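Local coordinates for Lmo0488 protein (Listeria monocytogenes serovar 1/2a, PDB 5TED) that binds shikimate through its effector-binding domain and, as the LysR-type regulator QuiR, activates transcription of protocatechuate biosynthesis genes, at residues A15-V18 and P19-Q23; S45-P48 and D49-E53; S120-E124 and I125-P129; V142-S146 and V147-I151. All coordinates share one frame; numbering follows the deposited sequence.

Contact 1 (A15-V18 and P19-Q23); sequences AHTV and PELVQ
From H16, at the N-cap position, the backbone winds into the first turn of helix 17-26: E20 N donates to H16 O over 2.9 Å, L21 N to T17 O over 3.0 Å and V22 N to V18 O over 2.8 Å. This is the opening of the helix in the beta-alpha-beta unit made with strands 4-10 and 35-41. P19 suits such a first turn, because its nitrogen carries no hydrogen and a helix start asks for none there. Its ring crosses the V18 side chain at about a right angle, with P19 CD and V18 CB held 3.4 Å apart across the V18-P19 peptide bond and P19 CG near A15 O.

One turn apart on the buried side, V18 CG1 meets V22 CG2 at 4.1 Å. With V22 CG1 anti to the backbone N (chi1 164°), V22 CG2 falls beside that N, 3.4 Å from V18 O. Both valines rest on F38 of strand 35-41. T17 and L21 run side by side, T17 CG2 against L21 CD1, packing against helix 191-208, while P19 packs on G143 of the second subunit.

E20 extends from the helix, its OE2 hydrogen-bonded to Y203 OH. The other carboxylate oxygen accepts a hydrogen bond from a water, E20 OE1 lying 2.6 Å from the water oxygen, and that water makes a weak, long bond with T17 OG1.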
ATOM      1  N   ALA A  15       0.049  -2.192  -8.980  1.00 13.64           N
ATOM      2  CA  ALA A  15       0.848  -1.290  -9.810  1.00 15.42           C
ATOM      3  C   ALA A  15       0.673  -1.589 -11.297  1.00 15.49           C
ATOM      4  O   ALA A  15       0.525  -0.668 -12.108  1.00 17.50           O
ATOM      5  CB  ALA A  15       2.323  -1.381  -9.417  1.00 17.03           C
ATOM      6  N   HIS A  16       0.709  -2.871 -11.678  1.00 13.87           N
ATOM      7  CA  HIS A  16       0.753  -3.236 -13.095  1.00 18.90           C
ATOM      8  C   HIS A  16      -0.123  -4.416 -13.490  1.00 13.50           C
ATOM      9  O   HIS A  16      -0.723  -4.398 -14.573  1.00 17.19           O
ATOM     10  CB  HIS A  16       2.182  -3.567 -13.517  1.00 12.30           C
ATOM     11  CG  HIS A  16       3.162  -2.474 -13.218  1.00 20.79           C
ATOM     12  ND1 HIS A  16       3.250  -1.321 -13.968  1.00 28.93           N
ATOM     13  CD2 HIS A  16       4.066  -2.341 -12.216  1.00 21.56           C
ATOM     14  CE1 HIS A  16       4.172  -0.528 -13.447  1.00 29.06           C
ATOM     15  NE2 HIS A  16       4.687  -1.127 -12.388  1.00 24.86           N
ATOM     16  N   THR A  17      -0.157  -5.473 -12.671  1.00 12.04           N
ATOM     17  CA  THR A  17      -0.802  -6.712 -13.113  1.00 15.12           C
ATOM     18  C   THR A  17      -2.312  -6.551 -13.228  1.00 14.53           C
ATOM     19  O   THR A  17      -2.896  -6.873 -14.269  1.00 13.39           O
ATOM     20  CB  THR A  17      -0.432  -7.870 -12.184  1.00 12.39           C
ATOM     21  OG1 THR A  17       0.970  -8.140 -12.331  1.00 15.43           O
ATOM     22  CG2 THR A  17      -1.220  -9.133 -12.567  1.00 10.34           C
ATOM     23  N   VAL A  18      -2.974  -6.076 -12.170  1.00 12.09           N
ATOM     24  CA  VAL A  18      -4.422  -5.855 -12.255  1.00 12.53           C
ATOM     25  C   VAL A  18      -4.772  -4.834 -13.331  1.00  9.71           C
ATOM     26  O   VAL A  18      -5.663  -5.115 -14.149  1.00 14.02           O
ATOM     27  CB  VAL A  18      -4.985  -5.489 -10.871  1.00 17.47           C
ATOM     28  CG1 VAL A  18      -6.350  -4.870 -10.997  1.00 16.74           C
ATOM     29  CG2 VAL A  18      -5.074  -6.745 -10.029  1.00  9.68           C
ATOM     30  N   PRO A  19      -4.108  -3.671 -13.418  1.00 13.61           N
ATOM     31  CA  PRO A  19      -4.378  -2.743 -14.533  1.00  9.88           C
ATOM     32  C   PRO A  19      -4.262  -3.393 -15.902  1.00 16.02           C
ATOM     33  O   PRO A  19      -5.113  -3.162 -16.772  1.00 14.63           O
ATOM     34  CB  PRO A  19      -3.293  -1.667 -14.348  1.00 15.58           C
ATOM     35  CG  PRO A  19      -3.020  -1.673 -12.852  1.00 14.21           C
ATOM     36  CD  PRO A  19      -3.120  -3.126 -12.465  1.00 11.43           C
ATOM     37  N   GLU A  20      -3.227  -4.218 -16.110  1.00 12.59           N
ATOM     38  CA  GLU A  20      -3.043  -4.888 -17.397  1.00 11.74           C
ATOM     39  C   GLU A  20      -4.195  -5.837 -17.703  1.00 10.27           C
ATOM     40  O   GLU A  20      -4.702  -5.878 -18.832  1.00 11.65           O
ATOM     41  CB  GLU A  20      -1.716  -5.651 -17.401  1.00 13.15           C
ATOM     42  CG  GLU A  20      -1.363  -6.277 -18.794  1.00 18.89           C
ATOM     43  CD  GLU A  20       0.030  -6.925 -18.834  1.00 16.76           C
ATOM     44  OE1 GLU A  20       0.788  -6.786 -17.853  1.00 13.83           O
ATOM     45  OE2 GLU A  20       0.371  -7.566 -19.853  1.00 18.10           O
ATOM     46  N   LEU A  21      -4.611  -6.622 -16.710  1.00 14.09           N
ATOM     47  CA  LEU A  21      -5.737  -7.538 -16.883  1.00 13.68           C
ATOM     48  C   LEU A  21      -7.035  -6.784 -17.151  1.00 18.06           C
ATOM     49  O   LEU A  21      -7.801  -7.138 -18.056  1.00 14.42           O
ATOM     50  CB  LEU A  21      -5.879  -8.407 -15.625  1.00 12.84           C
ATOM     51  CG  LEU A  21      -4.805  -9.475 -15.408  1.00 14.14           C
ATOM     52  CD1 LEU A  21      -4.946 -10.085 -14.046  1.00 15.65           C
ATOM     53  CD2 LEU A  21      -4.930 -10.586 -16.476  1.00 14.03           C
ATOM     54  N   VAL A  22      -7.306  -5.740 -16.366  1.00 14.94           N
ATOM     55  CA  VAL A  22      -8.565  -5.006 -16.508  1.00 14.57           C
ATOM     56  C   VAL A  22      -8.618  -4.279 -17.843  1.00 13.62           C
ATOM     57  O   VAL A  22      -9.641  -4.289 -18.537  1.00 15.15           O
ATOM     58  CB  VAL A  22      -8.730  -4.026 -15.339  1.00 12.93           C
ATOM     59  CG1 VAL A  22      -9.800  -2.991 -15.669  1.00 18.11           C
ATOM     60  CG2 VAL A  22      -9.093  -4.786 -14.056  1.00 15.86           C
ATOM     61  N   GLN A  23      -7.515  -3.642 -18.229  1.00 12.25           N
ATOM     62  CA  GLN A  23      -7.493  -2.915 -19.491  1.00 12.20           C
ATOM     63  C   GLN A  23      -7.724  -3.865 -20.668  1.00 15.81           C
ATOM     64  O   GLN A  23      -8.538  -3.582 -21.554  1.00 15.62           O
ATOM     65  CB  GLN A  23      -6.170  -2.151 -19.625  1.00 18.84           C
ATOM     66  CG  GLN A  23      -6.139  -1.126 -20.764  1.00 24.74           C
ATOM     67  CD  GLN A  23      -5.893  -1.754 -22.111  1.00 24.08           C
ATOM     68  OE1 GLN A  23      -5.119  -2.696 -22.233  1.00 28.52           O
ATOM     69  NE2 GLN A  23      -6.544  -1.226 -23.135  1.00 28.11           N
TER
HETATM   70  O   HOH W   1       1.758  -6.695 -15.418  1.00 29.03           O

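Contact 2 (S45-P48 and D49-E53); sequences SIIP and DLKNE
I47 and K51, one turn apart on helix 43-51, cross at a slant, the methyl I47 CG2 lying 4.0 Å from K51 CE. The pair sits in the last turns of this helix of the LysR effector-binding domain, which belongs to the periplasmic-binding-protein clan. With I47 CG1 beside the backbone N (chi1 -65°), the methyl CG2 lies anti to that N, turned to the aliphatic shaft of the lysine; the extended K51 chain runs past it to a salt bridge between its NZ and E66.

P48 kinks the helix, since its nitrogen has no hydrogen to give the preceding turn. Beyond the kink the backbone bonds resume: L50 N to I46 O, K51 N to I47 O, and N52 N to P48 O at 2.8 Å. I47 packs on I69 and F71 of strand 69-84, I46 and L50 face A58 of strand 57-60, and the I46 side chain is about 6 Å from the bound shikimate.

Along another side of the helix the polar groups form a row. D49 lies between S45 and N52, its two oxygens serving different neighbours: a water, 2.9 Å from S45 OG, donates to D49 OD2. N52, the first residue past the helix, folds its amide back over the last turn (chi1 67°), bringing N52 CG to 3.1 Å from P48 O, while N52 OD1 accepts from K54 N. The other end of the amide, N52 ND2, reaches the anti lone pair of D49 OD1 at 3.0 Å, with that oxygen close to the amide plane.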
ATOM      1  N   SER A  45      -5.819 -11.913   5.294  1.00 22.18           N
ATOM      2  CA  SER A  45      -7.098 -11.207   5.360  1.00 26.88           C
ATOM      3  C   SER A  45      -7.981 -11.505   4.146  1.00 27.36           C
ATOM      4  O   SER A  45      -9.207 -11.595   4.281  1.00 26.76           O
ATOM      5  CB  SER A  45      -6.855  -9.704   5.504  1.00 35.50           C
ATOM      6  OG  SER A  45      -7.001  -9.027   4.272  1.00 41.64           O
ATOM      7  N   ILE A  46      -7.376 -11.693   2.969  1.00 21.79           N
ATOM      8  CA  ILE A  46      -8.130 -11.870   1.727  1.00 21.59           C
ATOM      9  C   ILE A  46      -8.956 -13.151   1.761  1.00 19.49           C
ATOM     10  O   ILE A  46     -10.083 -13.194   1.247  1.00 19.26           O
ATOM     11  CB  ILE A  46      -7.166 -11.844   0.524  1.00 16.12           C
ATOM     12  CG1 ILE A  46      -6.751 -10.392   0.227  1.00 16.58           C
ATOM     13  CG2 ILE A  46      -7.774 -12.557  -0.697  1.00 13.68           C
ATOM     14  CD1 ILE A  46      -5.580 -10.262  -0.756  1.00 19.78           C
ATOM     15  N   ILE A  47      -8.408 -14.219   2.340  1.00 20.51           N
ATOM     16  CA  ILE A  47      -9.109 -15.506   2.333  1.00 25.25           C
ATOM     17  C   ILE A  47     -10.479 -15.420   2.997  1.00 26.31           C
ATOM     18  O   ILE A  47     -11.464 -15.883   2.393  1.00 23.55           O
ATOM     19  CB  ILE A  47      -8.228 -16.591   2.975  1.00 24.88           C
ATOM     20  CG1 ILE A  47      -6.967 -16.842   2.149  1.00 23.68           C
ATOM     21  CG2 ILE A  47      -9.038 -17.863   3.194  1.00 25.74           C
ATOM     22  CD1 ILE A  47      -7.223 -17.417   0.770  1.00 24.98           C
ATOM     23  N   PRO A  48     -10.618 -14.892   4.223  1.00 27.18           N
ATOM     24  CA  PRO A  48     -11.964 -14.767   4.810  1.00 25.71           C
ATOM     25  C   PRO A  48     -12.917 -13.949   3.958  1.00 24.25           C
ATOM     26  O   PRO A  48     -14.123 -14.234   3.948  1.00 21.36           O
ATOM     27  CB  PRO A  48     -11.698 -14.086   6.163  1.00 32.67           C
ATOM     28  CG  PRO A  48     -10.269 -14.352   6.468  1.00 32.99           C
ATOM     29  CD  PRO A  48      -9.557 -14.463   5.154  1.00 30.43           C
ATOM     30  N   ASP A  49     -12.423 -12.910   3.271  1.00 20.28           N
ATOM     31  CA  ASP A  49     -13.311 -12.083   2.458  1.00 20.98           C
ATOM     32  C   ASP A  49     -13.733 -12.777   1.174  1.00 20.94           C
ATOM     33  O   ASP A  49     -14.730 -12.371   0.559  1.00 23.01           O
ATOM     34  CB  ASP A  49     -12.663 -10.739   2.142  1.00 22.03           C
ATOM     35  CG  ASP A  49     -12.688  -9.797   3.326  1.00 28.15           C
ATOM     36  OD1 ASP A  49     -13.470 -10.064   4.254  1.00 30.18           O
ATOM     37  OD2 ASP A  49     -11.975  -8.773   3.318  1.00 27.57           O
ATOM     38  N   LEU A  50     -13.012 -13.818   0.758  1.00 22.38           N
ATOM     39  CA  LEU A  50     -13.534 -14.695  -0.282  1.00 22.75           C
ATOM     40  C   LEU A  50     -14.639 -15.574   0.279  1.00 25.39           C
ATOM     41  O   LEU A  50     -15.699 -15.728  -0.340  1.00 20.84           O
ATOM     42  CB  LEU A  50     -12.426 -15.569  -0.865  1.00 22.52           C
ATOM     43  CG  LEU A  50     -11.835 -15.389  -2.252  1.00 27.75           C
ATOM     44  CD1 LEU A  50     -11.078 -16.672  -2.569  1.00 26.64           C
ATOM     45  CD2 LEU A  50     -12.887 -15.111  -3.317  1.00 20.09           C
ATOM     46  N   LYS A  51     -14.411 -16.152   1.466  1.00 27.90           N
ATOM     47  CA  LYS A  51     -15.393 -17.060   2.049  1.00 28.91           C
ATOM     48  C   LYS A  51     -16.684 -16.331   2.394  1.00 25.83           C
ATOM     49  O   LYS A  51     -17.774 -16.890   2.232  1.00 24.31           O
ATOM     50  CB  LYS A  51     -14.837 -17.731   3.308  1.00 28.38           C
ATOM     51  CG  LYS A  51     -13.812 -18.794   3.045  1.00 23.71           C
ATOM     52  CD  LYS A  51     -13.128 -19.218   4.342  1.00 28.00           C
ATOM     53  CE  LYS A  51     -12.069 -20.279   4.083  1.00 29.86           C
ATOM     54  NZ  LYS A  51     -11.358 -20.637   5.344  1.00 37.09           N
ATOM     55  N   ASN A  52     -16.586 -15.098   2.893  1.00 17.45           N
ATOM     56  CA  ASN A  52     -17.773 -14.323   3.226  1.00 24.97           C
ATOM     57  C   ASN A  52     -18.322 -13.570   2.028  1.00 26.69           C
ATOM     58  O   ASN A  52     -19.221 -12.742   2.189  1.00 23.93           O
ATOM     59  CB  ASN A  52     -17.480 -13.356   4.385  1.00 24.35           C
ATOM     60  CG  ASN A  52     -16.498 -12.257   4.012  1.00 38.69           C
ATOM     61  OD1 ASN A  52     -16.342 -11.905   2.840  1.00 37.13           O
ATOM     62  ND2 ASN A  52     -15.841 -11.688   5.024  1.00 39.74           N
ATOM     63  N   GLU A  53     -17.786 -13.828   0.835  1.00 19.43           N
ATOM     64  CA  GLU A  53     -18.308 -13.344  -0.436  1.00 16.82           C
ATOM     65  C   GLU A  53     -18.175 -11.842  -0.611  1.00 24.53           C
ATOM     66  O   GLU A  53     -18.804 -11.284  -1.517  1.00 22.02           O
ATOM     67  CB  GLU A  53     -19.773 -13.755  -0.616  1.00 27.12           C
ATOM     68  CG  GLU A  53     -19.967 -15.270  -0.624  1.00 24.05           C
ATOM     69  CD  GLU A  53     -21.417 -15.677  -0.754  1.00 28.88           C
ATOM     70  OE1 GLU A  53     -21.998 -16.143   0.254  1.00 24.19           O
ATOM     71  OE2 GLU A  53     -21.971 -15.530  -1.863  1.00 23.66           O
TER
HETATM   72  O   HOH W   2      -9.294  -8.451   2.675  1.00 37.27           O

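Contact 3 (S120-E124 and I125-P129); sequences SLFAE and INIQP
L121 O meets the chain just beyond helix 115-124, taking a long, weak bond from I125 N and lying 3.3 Å from I125 CG1. The isoleucine branch is there because CG1 sits between its own backbone N and carbonyl carbon (chi1 58°), folded back over the helix end. F122 follows and carries most of the contact. Its carbonyl accepts a nearly straight bond from I127 N, 2.9 Å from F122 O, with an N-H...O angle of 176°. P129 lies over one face of its ring: P129 CG is 4.0 Å from the ring centroid and only 8° off the normal, a CH-pi contact, with P129 CB near F122 CE1 and CZ. I127 CG2 approaches F122 CD1 obliquely at 4.3 Å.

A123 O then receives N126 N at 2.9 Å, the donor standing above the carbonyl plane. With the I127-F122 bond this completes a Schellman motif that ends the helix, and N126, with positive phi, is its C-prime residue. The extended E124 side chain reaches H175, whose NE2 is hydrogen-bonded to E124 OE1.

The motif turns the chain from helix 115-124 into strand 130-135. In the fold, the F122-P129 pair lies against neighbouring strand 104-108: Y105 stacks edge-to-face with the F122 ring, P129 touches Y105 and F107, and L97 and Q98 of a nearby loop flank F122 and I127.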
ATOM      1  N   SER A 120      10.463 -21.075   4.576  1.00 28.34           N
ATOM      2  CA  SER A 120      11.035 -22.340   4.132  1.00 27.08           C
ATOM      3  C   SER A 120      12.425 -22.142   3.537  1.00 26.43           C
ATOM      4  O   SER A 120      13.302 -22.993   3.729  1.00 27.43           O
ATOM      5  CB  SER A 120      10.104 -23.037   3.136  1.00 31.44           C
ATOM      6  OG  SER A 120      10.185 -22.458   1.849  1.00 40.09           O
ATOM      7  N   LEU A 121      12.667 -21.009   2.872  1.00 24.68           N
ATOM      8  CA  LEU A 121      13.997 -20.742   2.331  1.00 22.98           C
ATOM      9  C   LEU A 121      15.034 -20.637   3.446  1.00 28.54           C
ATOM     10  O   LEU A 121      16.147 -21.160   3.320  1.00 27.05           O
ATOM     11  CB  LEU A 121      13.973 -19.458   1.498  1.00 24.63           C
ATOM     12  CG  LEU A 121      13.081 -19.442   0.254  1.00 19.36           C
ATOM     13  CD1 LEU A 121      13.222 -18.118  -0.513  1.00 20.10           C
ATOM     14  CD2 LEU A 121      13.453 -20.611  -0.628  1.00 26.07           C
ATOM     15  N   PHE A 122      14.694 -19.952   4.540  1.00 25.31           N
ATOM     16  CA  PHE A 122      15.629 -19.841   5.657  1.00 26.70           C
ATOM     17  C   PHE A 122      15.781 -21.170   6.380  1.00 31.87           C
ATOM     18  O   PHE A 122      16.882 -21.521   6.823  1.00 33.77           O
ATOM     19  CB  PHE A 122      15.173 -18.759   6.649  1.00 20.27           C
ATOM     20  CG  PHE A 122      15.420 -17.350   6.184  1.00 24.56           C
ATOM     21  CD1 PHE A 122      16.713 -16.849   6.087  1.00 26.87           C
ATOM     22  CD2 PHE A 122      14.354 -16.507   5.883  1.00 25.78           C
ATOM     23  CE1 PHE A 122      16.942 -15.548   5.646  1.00 22.74           C
ATOM     24  CE2 PHE A 122      14.569 -15.194   5.460  1.00 23.12           C
ATOM     25  CZ  PHE A 122      15.867 -14.712   5.346  1.00 25.57           C
ATOM     26  N   ALA A 123      14.685 -21.914   6.532  1.00 30.16           N
ATOM     27  CA  ALA A 123      14.784 -23.227   7.161  1.00 34.08           C
ATOM     28  C   ALA A 123      15.607 -24.184   6.304  1.00 38.21           C
ATOM     29  O   ALA A 123      16.367 -25.005   6.832  1.00 39.50           O
ATOM     30  CB  ALA A 123      13.390 -23.784   7.433  1.00 29.78           C
ATOM     31  N   GLU A 124      15.467 -24.097   4.979  1.00 36.68           N
ATOM     32  CA  GLU A 124      16.236 -24.970   4.095  1.00 36.42           C
ATOM     33  C   GLU A 124      17.733 -24.809   4.319  1.00 37.19           C
ATOM     34  O   GLU A 124      18.474 -25.797   4.350  1.00 39.88           O
ATOM     35  CB  GLU A 124      15.899 -24.676   2.637  1.00 36.43           C
ATOM     36  CG  GLU A 124      16.724 -25.464   1.648  1.00 41.95           C
ATOM     37  CD  GLU A 124      16.249 -25.281   0.224  1.00 46.12           C
ATOM     38  OE1 GLU A 124      15.139 -24.732   0.030  1.00 42.59           O
ATOM     39  OE2 GLU A 124      16.985 -25.689  -0.700  1.00 50.63           O
ATOM     40  N   ILE A 125      18.197 -23.569   4.464  1.00 34.91           N
ATOM     41  CA  ILE A 125      19.616 -23.291   4.658  1.00 38.31           C
ATOM     42  C   ILE A 125      19.923 -23.242   6.153  1.00 39.69           C
ATOM     43  O   ILE A 125      21.006 -22.811   6.565  1.00 39.61           O
ATOM     44  CB  ILE A 125      20.027 -21.994   3.931  1.00 37.25           C
ATOM     45  CG1 ILE A 125      19.204 -20.803   4.431  1.00 38.41           C
ATOM     46  CG2 ILE A 125      19.846 -22.153   2.426  1.00 37.27           C
ATOM     47  CD1 ILE A 125      19.753 -19.449   4.004  1.00 32.12           C
ATOM     48  N   ASN A 126      18.960 -23.669   6.972  1.00 38.70           N
ATOM     49  CA  ASN A 126      19.128 -23.786   8.425  1.00 46.25           C
ATOM     50  C   ASN A 126      19.680 -22.500   9.044  1.00 44.39           C
ATOM     51  O   ASN A 126      20.646 -22.513   9.806  1.00 45.42           O
ATOM     52  CB  ASN A 126      20.021 -24.987   8.760  1.00 56.93           C
ATOM     53  CG  ASN A 126      19.687 -25.606  10.106  1.00 66.34           C
ATOM     54  OD1 ASN A 126      18.689 -26.317  10.245  1.00 64.96           O
ATOM     55  ND2 ASN A 126      20.529 -25.344  11.104  1.00 72.12           N
ATOM     56  N   ILE A 127      19.039 -21.378   8.731  1.00 41.65           N
ATOM     57  CA  ILE A 127      19.408 -20.070   9.261  1.00 36.99           C
ATOM     58  C   ILE A 127      18.196 -19.456   9.942  1.00 33.27           C
ATOM     59  O   ILE A 127      17.072 -19.547   9.431  1.00 26.23           O
ATOM     60  CB  ILE A 127      19.949 -19.134   8.160  1.00 40.02           C
ATOM     61  CG1 ILE A 127      21.316 -19.622   7.683  1.00 52.20           C
ATOM     62  CG2 ILE A 127      20.003 -17.691   8.643  1.00 41.13           C
ATOM     63  CD1 ILE A 127      21.927 -18.730   6.630  1.00 57.40           C
ATOM     64  N   GLN A 128      18.431 -18.839  11.101  1.00 29.80           N
ATOM     65  CA  GLN A 128      17.406 -18.131  11.860  1.00 31.36           C
ATOM     66  C   GLN A 128      17.637 -16.642  11.653  1.00 31.63           C
ATOM     67  O   GLN A 128      18.517 -16.053  12.301  1.00 32.54           O
ATOM     68  CB  GLN A 128      17.510 -18.490  13.344  1.00 45.37           C
ATOM     69  CG  GLN A 128      17.224 -19.954  13.661  1.00 56.59           C
ATOM     70  CD  GLN A 128      17.785 -20.380  15.017  1.00 63.97           C
ATOM     71  OE1 GLN A 128      18.968 -20.186  15.306  1.00 60.20           O
ATOM     72  NE2 GLN A 128      16.929 -20.956  15.858  1.00 69.94           N
ATOM     73  N   PRO A 129      16.899 -15.982  10.767  1.00 24.66           N
ATOM     74  CA  PRO A 129      17.235 -14.592  10.448  1.00 24.18           C
ATOM     75  C   PRO A 129      17.058 -13.684  11.661  1.00 22.08           C
ATOM     76  O   PRO A 129      16.168 -13.890  12.487  1.00 28.57           O
ATOM     77  CB  PRO A 129      16.255 -14.254   9.320  1.00 27.97           C
ATOM     78  CG  PRO A 129      15.074 -15.112   9.619  1.00 27.74           C
ATOM     79  CD  PRO A 129      15.673 -16.420  10.077  1.00 23.63           C
TER

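Contact 4 (V142-S146 and V147-I151); sequences VGLVS and VDYGI
L144 O takes two backbone donors, Y149 N at 3.1 Å and V147 N at 3.2 Å, which reach it from opposite faces of its carbonyl plane. The Y149 bond is the flatter, its donor tilted 24° from that plane; V147 N stands well above it. V147 CG2 also crowds the same oxygen, 3.2 Å from L144 O: with V147 CG1 at chi1 -63°, this other methyl is left between the valine's backbone N and carbonyl carbon. The next acceptor, V145 O, is filled by D148 N at 2.7 Å, again from above the plane.

Together, Y149 N to L144 O and D148 N to V145 O form a Schellman motif closing helix 138-146, with D148, at positive phi, as C-prime residue. The chain then leads through G150 into strand 152-155. S146 N is satisfied within the helix by V142 O, S146 OG takes part in a hydrogen bond with N164 N, and I151 already exchanges backbone hydrogen bonds with S104 and I106.

The apolar side chains flank this turn. L144 and Y149 run side by side, L144 CD2 meeting Y149 CD2 obliquely at 4.2 Å; across the subunit boundary L144 packs on F38 and Y149 on V22 of the second subunit. V145 packs on I106, V82 and V165, and its CG1 lies 3.6 Å from G150 O.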
ATOM      1  N   VAL A 142      10.535  -1.355   1.511  1.00 14.38           N
ATOM      2  CA  VAL A 142      11.671  -0.737   0.834  1.00 16.43           C
ATOM      3  C   VAL A 142      11.924   0.674   1.376  1.00 15.92           C
ATOM      4  O   VAL A 142      13.076   1.144   1.411  1.00 15.92           O
ATOM      5  CB  VAL A 142      11.483  -0.756  -0.695  1.00 12.53           C
ATOM      6  CG1 VAL A 142      10.292   0.083  -1.133  1.00 16.31           C
ATOM      7  CG2 VAL A 142      12.789  -0.312  -1.382  1.00 18.21           C
ATOM      8  N   GLY A 143      10.878   1.349   1.856  1.00 12.84           N
ATOM      9  CA  GLY A 143      11.080   2.644   2.492  1.00 13.45           C
ATOM     10  C   GLY A 143      12.068   2.561   3.641  1.00 14.94           C
ATOM     11  O   GLY A 143      12.989   3.377   3.747  1.00 17.74           O
ATOM     12  N   LEU A 144      11.915   1.546   4.497  1.00 14.76           N
ATOM     13  CA  LEU A 144      12.819   1.391   5.634  1.00 19.05           C
ATOM     14  C   LEU A 144      14.193   0.892   5.197  1.00 14.50           C
ATOM     15  O   LEU A 144      15.209   1.293   5.791  1.00 15.23           O
ATOM     16  CB  LEU A 144      12.205   0.454   6.680  1.00 15.94           C
ATOM     17  CG  LEU A 144      10.992   1.033   7.421  1.00 18.87           C
ATOM     18  CD1 LEU A 144      10.234  -0.085   8.107  1.00 12.43           C
ATOM     19  CD2 LEU A 144      11.444   2.077   8.440  1.00 20.21           C
ATOM     20  N   VAL A 145      14.267   0.043   4.162  1.00 16.51           N
ATOM     21  CA  VAL A 145      15.588  -0.366   3.683  1.00 13.76           C
ATOM     22  C   VAL A 145      16.352   0.845   3.185  1.00 16.64           C
ATOM     23  O   VAL A 145      17.562   0.972   3.404  1.00 17.40           O
ATOM     24  CB  VAL A 145      15.495  -1.438   2.577  1.00 14.99           C
ATOM     25  CG1 VAL A 145      16.908  -1.790   2.115  1.00 14.39           C
ATOM     26  CG2 VAL A 145      14.812  -2.676   3.073  1.00 17.13           C
ATOM     27  N   SER A 146      15.637   1.776   2.541  1.00 17.67           N
ATOM     28  CA  SER A 146      16.249   2.948   1.935  1.00 23.65           C
ATOM     29  C   SER A 146      16.919   3.860   2.961  1.00 25.32           C
ATOM     30  O   SER A 146      17.838   4.608   2.600  1.00 20.45           O
ATOM     31  CB  SER A 146      15.173   3.728   1.170  1.00 20.21           C
ATOM     32  OG  SER A 146      15.747   4.632   0.249  1.00 31.02           O
ATOM     33  N   VAL A 147      16.495   3.814   4.222  1.00 17.24           N
ATOM     34  CA  VAL A 147      17.174   4.546   5.284  1.00 19.07           C
ATOM     35  C   VAL A 147      18.102   3.626   6.077  1.00 22.43           C
ATOM     36  O   VAL A 147      18.510   3.957   7.191  1.00 20.08           O
ATOM     37  CB  VAL A 147      16.180   5.284   6.200  1.00 22.64           C
ATOM     38  CG1 VAL A 147      15.402   6.347   5.406  1.00 16.58           C
ATOM     39  CG2 VAL A 147      15.224   4.319   6.863  1.00 19.36           C
ATOM     40  N   ASP A 148      18.423   2.457   5.519  1.00 21.01           N
ATOM     41  CA  ASP A 148      19.340   1.500   6.134  1.00 16.35           C
ATOM     42  C   ASP A 148      18.892   1.118   7.540  1.00 23.10           C
ATOM     43  O   ASP A 148      19.714   0.882   8.431  1.00 25.98           O
ATOM     44  CB  ASP A 148      20.784   2.023   6.121  1.00 22.23           C
ATOM     45  CG  ASP A 148      21.821   0.921   6.367  1.00 26.70           C
ATOM     46  OD1 ASP A 148      21.501  -0.264   6.187  1.00 24.49           O
ATOM     47  OD2 ASP A 148      22.965   1.247   6.728  1.00 29.77           O
ATOM     48  N   TYR A 149      17.575   1.055   7.741  1.00 22.42           N
ATOM     49  CA  TYR A 149      17.033   0.534   8.985  1.00 20.58           C
ATOM     50  C   TYR A 149      17.140  -0.987   9.045  1.00 23.83           C
ATOM     51  O   TYR A 149      17.062  -1.564  10.134  1.00 17.53           O
ATOM     52  CB  TYR A 149      15.579   0.997   9.168  1.00 14.90           C
ATOM     53  CG  TYR A 149      15.073   0.733  10.574  1.00 21.53           C
ATOM     54  CD1 TYR A 149      15.627   1.387  11.674  1.00 28.71           C
ATOM     55  CD2 TYR A 149      14.068  -0.184  10.800  1.00 20.30           C
ATOM     56  CE1 TYR A 149      15.176   1.126  12.974  1.00 30.97           C
ATOM     57  CE2 TYR A 149      13.603  -0.453  12.088  1.00 26.60           C
ATOM     58  CZ  TYR A 149      14.157   0.204  13.168  1.00 33.87           C
ATOM     59  OH  TYR A 149      13.689  -0.080  14.432  1.00 28.90           O
ATOM     60  N   GLY A 150      17.349  -1.637   7.907  1.00 18.50           N
ATOM     61  CA  GLY A 150      17.532  -3.074   7.857  1.00 19.69           C
ATOM     62  C   GLY A 150      17.703  -3.488   6.412  1.00 23.34           C
ATOM     63  O   GLY A 150      17.757  -2.649   5.507  1.00 15.40           O
ATOM     64  N   ILE A 151      17.791  -4.799   6.198  1.00 21.14           N
ATOM     65  CA  ILE A 151      17.749  -5.367   4.856  1.00 15.84           C
ATOM     66  C   ILE A 151      16.425  -6.109   4.706  1.00 17.26           C
ATOM     67  O   ILE A 151      15.694  -6.316   5.671  1.00 17.13           O
ATOM     68  CB  ILE A 151      18.940  -6.304   4.566  1.00 19.49           C
ATOM     69  CG1 ILE A 151      18.872  -7.568   5.433  1.00 17.16           C
ATOM     70  CG2 ILE A 151      20.279  -5.559   4.713  1.00 23.40           C
ATOM     71  CD1 ILE A 151      19.926  -8.622   5.019  1.00 19.91           C
TER

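All four contacts are local turns of helices within one effector-binding domain. Contact 4 is largely buried, with five of its nine touching residues in the interior, whereas contact 2 lies nearer the surface, four of its eight being exposed, and its side-chain chemistry is polar: a water, a carboxylate and an amide. Contact 1 starts a helix, whereas contacts 2, 3 and 4 lie at C-terminal ends; 3 and 4 share a Schellman closure, but a proline over an aromatic face marks contact 3 and a doubly used carbonyl contact 4. Contacts 3 and 4, whose centres are 22 Å apart, both rest on strand 104-108. Contacts 1 and 4 both touch the second subunit, while contacts 2 and 3 touch no other chain.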